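Local coordinates for protein vibralactone Cyclase (PDB 6KD0) that catalyses the cyclization that forms the fused bicyclic beta-lactone of vibralactone, and is a member of the alpha/beta hydrolase family, at residues G145-Y150 with A187-D192; Q204-P209 with P271-M276; P214-E219 with P261-S266. All blocks are in the same frame, centred on the assembly; numbering follows the deposited sequence.

How the contacts relate
All three contacts lie within one alpha/beta hydrolase domain; contact 1 precedes contact 2 in the chain, and contact 3 lies between the two strands of contact 2. Contact 1 pairs two helices, contact 2 two neighbouring parallel strands, and contact 3 two loops. The centres of contacts 1 and 2 are about 15 Å apart, and they touch where Ala187 CB packs against Gln204 OE1 at 3.4 Å. Contacts 1 and 3 meet more broadly: Phe264 stacks on His188, and Arg191 NH1 probably bonds to Ser266 O (2.9 Å). Contacts 2 and 3 do not touch, their nearest atoms being about 7 Å apart. Contact 2 borders the probable catalytic residues, since Tyr208 touches Ser177 and meets the ring of His311.

Contact 1: G145-Y150 with A187-D192; sequences GAKDVY and AHWARD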
# COMPACT_ATOMS: atom_id res chain seq x y z
N GLY A 145 13.58 -2.86 4.81
CA GLY A 145 12.34 -3.19 4.12
C GLY A 145 12.22 -2.46 2.80
O GLY A 145 11.88 -3.05 1.76
N ALA A 146 12.52 -1.15 2.80
CA ALA A 146 12.46 -0.35 1.58
C ALA A 146 13.44 -0.86 0.53
O ALA A 146 13.11 -0.93 -0.66
CB ALA A 146 12.73 1.12 1.92
N LYS A 147 14.66 -1.21 0.95
CA LYS A 147 15.63 -1.74 -0.01
C LYS A 147 15.16 -3.07 -0.59
O LYS A 147 15.36 -3.31 -1.78
CB LYS A 147 17.00 -1.86 0.65
CG LYS A 147 17.70 -0.51 0.86
CD LYS A 147 19.15 -0.70 1.32
CE LYS A 147 19.83 0.64 1.62
NZ LYS A 147 19.70 1.60 0.48
N ASP A 148 14.53 -3.94 0.22
CA ASP A 148 13.96 -5.18 -0.32
C ASP A 148 12.87 -4.89 -1.34
O ASP A 148 12.80 -5.52 -2.39
CB ASP A 148 13.38 -6.05 0.79
CG ASP A 148 14.45 -6.70 1.67
OD1 ASP A 148 15.67 -6.57 1.40
OD2 ASP A 148 14.05 -7.36 2.66
N VAL A 149 11.98 -3.94 -1.02
CA VAL A 149 10.92 -3.58 -1.96
C VAL A 149 11.52 -3.10 -3.27
O VAL A 149 11.06 -3.46 -4.37
CB VAL A 149 10.01 -2.51 -1.32
CG1 VAL A 149 9.05 -1.92 -2.36
CG2 VAL A 149 9.21 -3.13 -0.13
N TYR A 150 12.60 -2.33 -3.18
CA TYR A 150 13.23 -1.80 -4.39
C TYR A 150 13.91 -2.91 -5.18
O TYR A 150 13.83 -2.94 -6.41
CB TYR A 150 14.23 -0.72 -4.02
CG TYR A 150 14.66 0.12 -5.20
CD1 TYR A 150 13.75 0.96 -5.83
CD2 TYR A 150 15.96 0.09 -5.66
CE1 TYR A 150 14.14 1.74 -6.90
CE2 TYR A 150 16.35 0.87 -6.74
CZ TYR A 150 15.44 1.68 -7.35
OH TYR A 150 15.84 2.47 -8.40
N ALA A 187 9.24 4.70 -5.54
CA ALA A 187 8.93 5.50 -6.73
C ALA A 187 9.89 6.67 -6.89
O ALA A 187 10.31 6.99 -8.02
CB ALA A 187 7.48 5.98 -6.66
N HIS A 188 10.27 7.32 -5.78
CA HIS A 188 11.30 8.37 -5.91
C HIS A 188 12.63 7.79 -6.39
O HIS A 188 13.27 8.31 -7.33
CB HIS A 188 11.50 9.10 -4.59
CG HIS A 188 10.37 9.99 -4.22
ND1 HIS A 188 9.18 9.51 -3.72
CD2 HIS A 188 10.24 11.34 -4.27
CE1 HIS A 188 8.37 10.52 -3.46
NE2 HIS A 188 8.99 11.64 -3.80
N TRP A 189 13.07 6.71 -5.72
CA TRP A 189 14.31 6.05 -6.11
C TRP A 189 14.31 5.67 -7.59
O TRP A 189 15.30 5.89 -8.30
CB TRP A 189 14.54 4.82 -5.25
CG TRP A 189 14.95 5.13 -3.85
CD1 TRP A 189 15.35 6.34 -3.36
CD2 TRP A 189 15.02 4.20 -2.77
NE1 TRP A 189 15.65 6.22 -2.02
CE2 TRP A 189 15.47 4.91 -1.64
CE3 TRP A 189 14.75 2.84 -2.65
CZ2 TRP A 189 15.68 4.30 -0.41
CZ3 TRP A 189 14.94 2.23 -1.42
CH2 TRP A 189 15.39 2.96 -0.32
N ALA A 190 13.20 5.11 -8.07
CA ALA A 190 13.13 4.63 -9.44
C ALA A 190 13.15 5.80 -10.42
O ALA A 190 13.75 5.69 -11.51
CB ALA A 190 11.86 3.79 -9.64
N ARG A 191 12.51 6.91 -10.06
CA ARG A 191 12.57 8.10 -10.90
C ARG A 191 14.02 8.49 -11.14
O ARG A 191 14.41 8.79 -12.27
CB ARG A 191 11.81 9.25 -10.25
CG ARG A 191 11.95 10.56 -11.01
CD ARG A 191 11.55 11.73 -10.13
NE ARG A 191 12.43 11.80 -8.96
CZ ARG A 191 12.16 12.50 -7.86
NH1 ARG A 191 11.05 13.22 -7.77
NH2 ARG A 191 13.02 12.49 -6.85
N ASP A 192 14.84 8.42 -10.10
CA ASP A 192 16.21 8.89 -10.26
C ASP A 192 17.19 7.84 -10.77
O ASP A 192 18.33 8.18 -11.12
CB ASP A 192 16.69 9.46 -8.93
CG ASP A 192 15.85 10.64 -8.50
OD1 ASP A 192 15.32 11.34 -9.41
OD2 ASP A 192 15.70 10.86 -7.27
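Ala146 opens the contact on the 145-150 side, its methyl pointing at helix segment 187-192 and touching the far rim of the indole of Trp189, CB to CH2 at 3.9 Å. Its carbonyl oxygen lies beside the same rim, close to the ring plane, with Ala146 O 3.7 Å from Trp189 CZ3. That oxygen also accepts the helical N-H of Tyr150, so the indole edge rests against backbone already committed to the helix. Lys147 adds a looser brush, its aliphatic CG lying 4.3 Å from Trp189 CH2. One turn after Ala146, Tyr150 carries most of the contact from this helix. Its CG is anti to the backbone N (chi1 -165°), which sends the ring across to Trp189, whose CG is instead anti to the carbonyl carbon. The result is a T-shaped pair: the six-membered ring of Trp189 turns its edge to the face of Tyr150, centroids 5.4 Å apart and planes at 85°. Trp189 CE3 sits over that face, 3.7 Å from Tyr150 CG. Farther out, Tyr150 CE1 closes on Trp189 CB at 3.5 Å and also reaches the methyl of Ala190. The phenol end passes along the backbone of Trp189 and Ala190, but the hydrogen-bond partner of Tyr150 OH lies just beyond the segment, Asp193 OD2. The segment axes cross at -52° and come no nearer than 11.0 Å, a gap bridged by the two aromatic side chains. This is helix-on-helix packing in an alpha/beta hydrolase fold, between helix 144-158 and helix 178-192, which follows the probable nucleophile elbow.

Contact 2: Q204-P209 with P271-M276; sequences QLVQYP and PPLFFM
Gln204 O is the best-held polar atom, gripped twice by the 271-276 chain. Phe274 N donates to it over 2.9 Å with an N-H...O angle of 169°, nearly along the C=O axis, and Leu273 CA adds a C-H...O contact to Gln204 O at 3.3 Å. The pattern repeats along the pair: Phe274 O accepts from Val206 N at 3.0 Å and is touched by the CA-H of Leu205, while Met276 O takes Tyr208 N at 2.8 Å. Further hydrogen bonds run from Gln204 N to Pro272 O and from Met276 N to Val206 O, making five in all. An 11° angle between the strand directions, with residues 204 to 207 facing 273 to 276 in step, establishes parallel pairing. At the start of the pair a water donates to both Gln204 OE1 (2.8 Å) and Pro271 O, linking the extended glutamine side chain to the backbone of Pro271 just before strand 273-276.

Side chains alternate between the two faces. On one, Leu205 and Phe274 lie alongside each other, Leu205 CD1 reaching Phe274 CD1 at 3.6 Å, and Gln207 runs beside Met276 with CG near SD. The amide of Gln207 is claimed elsewhere, OE1 accepting from Gln176 NE2. On the other face, Val206 CG2 occupies the crowded position between backbone N and carbonyl carbon and meets Phe275 CD2 at 3.5 Å. Pro209 CD approaches Phe275 CZ at 3.6 Å, tip to tip. At the strand's end Tyr208 takes a positive phi (37°), and its side chain touches Ser177 and meets the ring of His311. Such parallel pairing belongs to the central sheet of the alpha/beta hydrolase fold, here with the strand end opening onto the probable Ser-His-Asp catalytic site.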
# COMPACT_ATOMS: atom_id res chain seq x y z
N GLN A 204 1.04 4.95 -9.91
CA GLN A 204 1.20 4.55 -8.53
C GLN A 204 -0.12 4.69 -7.78
O GLN A 204 -0.79 5.72 -7.88
CB GLN A 204 2.26 5.40 -7.83
CG GLN A 204 2.34 5.11 -6.35
CD GLN A 204 3.66 5.55 -5.79
OE1 GLN A 204 4.19 6.58 -6.19
NE2 GLN A 204 4.22 4.77 -4.87
N LEU A 205 -0.47 3.67 -7.00
CA LEU A 205 -1.65 3.69 -6.15
C LEU A 205 -1.20 3.46 -4.72
O LEU A 205 -0.42 2.53 -4.46
CB LEU A 205 -2.66 2.61 -6.55
CG LEU A 205 -4.00 2.64 -5.81
CD1 LEU A 205 -5.11 2.16 -6.74
CD2 LEU A 205 -3.98 1.78 -4.55
N VAL A 206 -1.68 4.28 -3.79
CA VAL A 206 -1.40 4.00 -2.38
C VAL A 206 -2.68 4.16 -1.56
O VAL A 206 -3.58 4.93 -1.89
CB VAL A 206 -0.27 4.89 -1.80
CG1 VAL A 206 1.04 4.64 -2.55
CG2 VAL A 206 -0.64 6.34 -1.85
N GLN A 207 -2.74 3.40 -0.47
CA GLN A 207 -3.87 3.48 0.46
C GLN A 207 -3.32 3.87 1.82
O GLN A 207 -2.50 3.15 2.39
CB GLN A 207 -4.61 2.14 0.54
CG GLN A 207 -4.99 1.53 -0.81
CD GLN A 207 -5.40 0.07 -0.71
OE1 GLN A 207 -4.78 -0.71 0.01
NE2 GLN A 207 -6.44 -0.32 -1.45
N TYR A 208 -3.79 5.01 2.34
CA TYR A 208 -3.55 5.53 3.69
C TYR A 208 -2.14 5.25 4.22
O TYR A 208 -2.01 4.65 5.28
CB TYR A 208 -4.63 4.97 4.65
CG TYR A 208 -5.03 3.50 4.50
CD1 TYR A 208 -4.26 2.49 5.06
CD2 TYR A 208 -6.20 3.12 3.83
CE1 TYR A 208 -4.61 1.15 4.95
CE2 TYR A 208 -6.56 1.77 3.70
CZ TYR A 208 -5.76 0.79 4.27
OH TYR A 208 -6.08 -0.55 4.17
N PRO A 209 -1.08 5.68 3.53
CA PRO A 209 0.32 5.39 4.00
C PRO A 209 0.78 6.37 5.06
O PRO A 209 0.36 7.54 5.07
CB PRO A 209 1.15 5.58 2.72
CG PRO A 209 0.39 6.68 1.98
CD PRO A 209 -1.08 6.32 2.20
N PRO A 271 5.25 9.16 -10.91
CA PRO A 271 4.14 8.62 -11.71
C PRO A 271 2.81 9.21 -11.28
O PRO A 271 2.67 9.69 -10.14
CB PRO A 271 4.19 7.11 -11.43
CG PRO A 271 5.50 6.85 -10.77
CD PRO A 271 5.92 8.13 -10.11
N PRO A 272 1.82 9.22 -12.17
CA PRO A 272 0.48 9.63 -11.77
C PRO A 272 0.05 8.84 -10.54
O PRO A 272 0.35 7.66 -10.41
CB PRO A 272 -0.39 9.31 -12.99
CG PRO A 272 0.57 9.16 -14.13
CD PRO A 272 1.91 8.79 -13.57
N LEU A 273 -0.62 9.52 -9.62
CA LEU A 273 -0.85 9.01 -8.27
C LEU A 273 -2.33 8.94 -7.97
O LEU A 273 -3.02 9.96 -8.02
CB LEU A 273 -0.15 9.90 -7.24
CG LEU A 273 -0.47 9.59 -5.78
CD1 LEU A 273 0.02 8.19 -5.41
CD2 LEU A 273 0.17 10.64 -4.90
N PHE A 274 -2.80 7.74 -7.61
CA PHE A 274 -4.16 7.51 -7.11
C PHE A 274 -4.05 7.24 -5.62
O PHE A 274 -3.45 6.24 -5.20
CB PHE A 274 -4.82 6.34 -7.85
CG PHE A 274 -6.29 6.16 -7.54
CD1 PHE A 274 -6.71 5.41 -6.46
CD2 PHE A 274 -7.26 6.70 -8.38
CE1 PHE A 274 -8.06 5.23 -6.20
CE2 PHE A 274 -8.61 6.53 -8.13
CZ PHE A 274 -9.01 5.79 -7.03
N PHE A 275 -4.62 8.14 -4.82
CA PHE A 275 -4.44 8.16 -3.37
C PHE A 275 -5.77 7.86 -2.70
O PHE A 275 -6.79 8.46 -3.04
CB PHE A 275 -3.90 9.52 -2.93
CG PHE A 275 -3.27 9.52 -1.58
CD1 PHE A 275 -4.05 9.48 -0.44
CD2 PHE A 275 -1.88 9.56 -1.45
CE1 PHE A 275 -3.46 9.47 0.82
CE2 PHE A 275 -1.30 9.55 -0.20
CZ PHE A 275 -2.09 9.51 0.93
N MET A 276 -5.77 6.92 -1.77
CA MET A 276 -6.98 6.53 -1.06
C MET A 276 -6.78 6.78 0.42
O MET A 276 -5.79 6.33 0.99
CB MET A 276 -7.32 5.06 -1.32
CG MET A 276 -7.38 4.74 -2.78
SD MET A 276 -7.86 3.04 -3.06
CE MET A 276 -9.61 3.14 -2.70
O HOH W 1 3.59 8.99 -7.48

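Contact 3: P214-E219 with P261-S266; sequences PEAMPE and PLLFPS
Methyl-to-carbon packing makes up most of this contact between two loop segments. Leu263 supplies both branches: CD1 reaches Ala216 CB at 3.6 Å, while CD2 meets Pro218 CG at 3.7 Å, the leucine and the proline ring approaching tip to tip. With CG beside the backbone N (chi1 -55°), Leu263 thus spreads its fork over Ala216 and Pro218 together. Leu262, its CG anti to the backbone N, brings CD2 within 4.1 Å of Pro218 CD, the two side chains crossing obliquely.

A thioether contact adds to this. The CB of Met217 points away from segment 261-266, but bends at chi2 (63°) and chi3 (59°) curl the chain back, so that Met217 SD lies 4.0 Å from Leu262 CD2. Both side chains also touch Leu289 of helix 284-296.

Polar bonding lies outside the pair: no hydrogen bond crosses between the segments, whereas Leu262 O accepts from His267 NE2 and the backbone of Leu262 bonds with Thr211. With 171 Å² buried in total, the two loops meet through apolar side chains alone, so their association depends on the close fit of aliphatic and thioether groups and not on directional bonds.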
# COMPACT_ATOMS: atom_id res chain seq x y z
N PRO A 214 7.03 11.64 12.86
CA PRO A 214 6.57 12.85 13.57
C PRO A 214 7.69 13.77 14.00
O PRO A 214 7.53 15.00 14.02
CB PRO A 214 5.82 12.26 14.77
CG PRO A 214 5.33 10.94 14.29
CD PRO A 214 6.44 10.41 13.41
N GLU A 215 8.85 13.21 14.35
CA GLU A 215 9.97 14.05 14.76
C GLU A 215 10.63 14.76 13.59
O GLU A 215 11.46 15.64 13.82
CB GLU A 215 10.98 13.20 15.53
CG GLU A 215 10.33 12.55 16.76
CD GLU A 215 11.33 11.85 17.67
OE1 GLU A 215 10.99 11.63 18.85
OE2 GLU A 215 12.43 11.52 17.20
N ALA A 216 10.26 14.43 12.35
CA ALA A 216 10.81 15.08 11.17
C ALA A 216 9.79 15.89 10.39
O ALA A 216 10.11 16.39 9.31
CB ALA A 216 11.46 14.05 10.24
N MET A 217 8.56 16.02 10.89
CA MET A 217 7.55 16.82 10.23
C MET A 217 8.04 18.26 10.10
O MET A 217 8.40 18.87 11.12
CB MET A 217 6.24 16.79 11.01
CG MET A 217 5.12 17.56 10.38
SD MET A 217 4.66 16.88 8.78
CE MET A 217 4.21 15.20 9.25
N PRO A 218 8.09 18.83 8.90
CA PRO A 218 8.59 20.20 8.76
C PRO A 218 7.72 21.17 9.54
O PRO A 218 6.49 21.06 9.56
CB PRO A 218 8.52 20.45 7.25
CG PRO A 218 8.57 19.09 6.65
CD PRO A 218 7.75 18.25 7.59
N GLU A 219 8.39 22.11 10.22
CA GLU A 219 7.69 23.04 11.10
C GLU A 219 6.53 23.73 10.38
O GLU A 219 5.42 23.82 10.92
CB GLU A 219 8.67 24.08 11.65
CG GLU A 219 8.16 24.83 12.88
CD GLU A 219 7.93 23.92 14.07
OE1 GLU A 219 8.74 22.99 14.31
OE2 GLU A 219 6.93 24.15 14.79
N PRO A 261 9.15 9.56 3.22
CA PRO A 261 9.11 9.94 1.80
C PRO A 261 8.62 11.36 1.56
O PRO A 261 8.90 11.91 0.48
CB PRO A 261 8.17 8.90 1.18
CG PRO A 261 7.36 8.37 2.34
CD PRO A 261 8.32 8.37 3.49
N LEU A 262 7.85 11.94 2.49
CA LEU A 262 7.48 13.35 2.41
C LEU A 262 8.69 14.26 2.19
O LEU A 262 8.56 15.32 1.57
CB LEU A 262 6.76 13.77 3.70
CG LEU A 262 6.10 15.15 3.73
CD1 LEU A 262 4.78 15.10 2.95
CD2 LEU A 262 5.86 15.58 5.17
N LEU A 263 9.86 13.85 2.69
CA LEU A 263 11.04 14.69 2.77
C LEU A 263 12.03 14.51 1.61
O LEU A 263 13.14 15.06 1.67
CB LEU A 263 11.77 14.43 4.09
CG LEU A 263 10.89 14.60 5.34
CD1 LEU A 263 11.69 14.36 6.62
CD2 LEU A 263 10.24 15.99 5.37
N PHE A 264 11.68 13.76 0.57
CA PHE A 264 12.50 13.80 -0.64
C PHE A 264 12.62 15.24 -1.12
O PHE A 264 11.63 15.98 -1.10
CB PHE A 264 11.91 12.93 -1.75
CG PHE A 264 12.30 11.49 -1.65
CD1 PHE A 264 13.52 11.06 -2.13
CD2 PHE A 264 11.45 10.57 -1.05
CE1 PHE A 264 13.89 9.73 -2.04
CE2 PHE A 264 11.83 9.24 -0.94
CZ PHE A 264 13.05 8.82 -1.43
N PRO A 265 13.81 15.66 -1.55
CA PRO A 265 13.98 17.05 -2.01
C PRO A 265 13.04 17.44 -3.13
O PRO A 265 12.62 18.60 -3.21
CB PRO A 265 15.44 17.08 -2.48
CG PRO A 265 16.11 15.97 -1.71
CD PRO A 265 15.07 14.91 -1.53
N SER A 266 12.67 16.51 -4.00
CA SER A 266 11.79 16.82 -5.10
C SER A 266 10.73 15.74 -5.28
O SER A 266 11.03 14.54 -5.22
CB SER A 266 12.57 16.97 -6.39
OG SER A 266 11.68 17.04 -7.48